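Local coordinates for NDP-N-acetyl-D-galactosaminuronic acid dehydrogenase (Methanosarcina mazei Go1, PDB 3G79) that acts as an NDP-N-acetyl-D-galactosaminuronic acid dehydrogenase, an oxidoreductase of the UDP-glucose/GDP-mannose dehydrogenase family that probably uses NAD as hydride acceptor, at the interface of chains A and B. Sequence-based numbering; all coordinates share one arbitrary frame. Chains: chain A/B, NDP-N-acetyl-D-galactosaminuronic acid dehydrogenase.

The interface of chains A and B. Residues chain A 238, 241-242, 245; chain B 278, 280.
B:Arg280 lies across one side of a chain A helix, where A:Glu238, A:Phe241, A:Arg242 and A:Gln245 receive it. B:Arg280 CB passes the side-chain amide oxygen OE1 of A:Gln245 at 3.7 Å, the two side chains running roughly perpendicular. B:Arg280 CG packs on the CB methylene of A:Phe241 (3.7 Å), not on the ring. Beyond CD, bends at chi2 (111°) and chi3 (-54°) turn the guanidinium alongside the chain B backbone at B:Ile278. There NE and NH2 of B:Arg280 grip one acceptor side-on, the carbonyl oxygen O of B:Ile278, which lies in the guanidinium plane; the NH2 bond is the shorter at 2.7 Å. This paired grip should restrict the group's rotation. B:Arg280 NH1 crosses to chain A and donates to A:Glu238 O at 3.1 Å, nearly straight at the hydrogen but from well above the carbonyl plane. One guanidinium face meets A:Arg242, whose NE lies over it toward the rim, 3.7 Å from B:Arg280 NH2, the two planes tilted by 37°; this is packing without a hydrogen bond. A:Arg242 NH2 reaches on to CA of B:Ile278 (3.9 Å). A leucine at B:Arg280 would probably leave A:Glu238 O without its cross-chain donor and B:Ile278 O without its two-nitrogen grip. The site joins a chain B loop to the long helix 228-258 within a two-fold interface, likely the family's dimer contact through the central domain.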
# COMPACT_ATOMS: atom_id res chain seq x y z
N GLU A 238 -6.18 -3.50 9.32
CA GLU A 238 -5.71 -2.11 9.14
C GLU A 238 -4.29 -1.92 9.66
O GLU A 238 -3.50 -1.23 9.06
CB GLU A 238 -6.70 -1.00 9.59
CG GLU A 238 -7.55 -1.26 10.79
CD GLU A 238 -8.83 -0.41 10.81
OE1 GLU A 238 -9.63 -0.44 9.85
OE2 GLU A 238 -9.07 0.27 11.81
N PHE A 241 -1.83 -3.98 7.10
CA PHE A 241 -1.60 -3.32 5.82
C PHE A 241 -0.69 -2.12 6.01
O PHE A 241 0.21 -1.91 5.21
CB PHE A 241 -2.94 -2.96 5.15
CG PHE A 241 -3.49 -4.07 4.34
CD1 PHE A 241 -3.54 -5.36 4.83
CD2 PHE A 241 -3.93 -3.85 3.04
CE1 PHE A 241 -4.03 -6.40 4.06
CE2 PHE A 241 -4.41 -4.89 2.27
CZ PHE A 241 -4.47 -6.16 2.77
N ARG A 242 -0.90 -1.37 7.10
CA ARG A 242 0.00 -0.27 7.48
C ARG A 242 1.40 -0.80 7.72
O ARG A 242 2.35 -0.29 7.15
CB ARG A 242 -0.49 0.57 8.71
CG ARG A 242 0.63 1.45 9.33
CD ARG A 242 0.18 2.68 10.16
NE ARG A 242 -0.08 3.78 9.25
CZ ARG A 242 0.48 4.99 9.30
NH1 ARG A 242 1.32 5.33 10.29
NH2 ARG A 242 0.16 5.87 8.36
N GLN A 245 2.98 -1.46 4.56
CA GLN A 245 3.45 -0.28 3.80
C GLN A 245 4.77 0.24 4.34
O GLN A 245 5.60 0.81 3.60
CB GLN A 245 2.41 0.84 3.53
CG GLN A 245 1.47 1.19 4.62
CD GLN A 245 0.17 1.96 4.20
OE1 GLN A 245 -0.88 1.78 4.86
NE2 GLN A 245 0.24 2.80 3.15
N ILE B 278 -2.05 8.46 5.88
CA ILE B 278 -2.94 7.62 6.72
C ILE B 278 -3.70 6.48 6.00
O ILE B 278 -3.81 5.39 6.56
CB ILE B 278 -3.89 8.50 7.57
CG1 ILE B 278 -3.07 9.15 8.70
CG2 ILE B 278 -5.06 7.68 8.12
CD1 ILE B 278 -3.56 10.49 9.18
N ARG B 280 -3.85 3.76 3.88
CA ARG B 280 -3.70 2.35 3.49
C ARG B 280 -3.76 2.09 1.97
O ARG B 280 -3.02 1.26 1.45
CB ARG B 280 -4.57 1.39 4.30
CG ARG B 280 -3.76 0.62 5.36
CD ARG B 280 -4.02 0.94 6.86
NE ARG B 280 -3.91 2.33 7.32
CZ ARG B 280 -3.86 2.71 8.61
NH1 ARG B 280 -3.85 1.85 9.62
NH2 ARG B 280 -3.78 3.98 8.92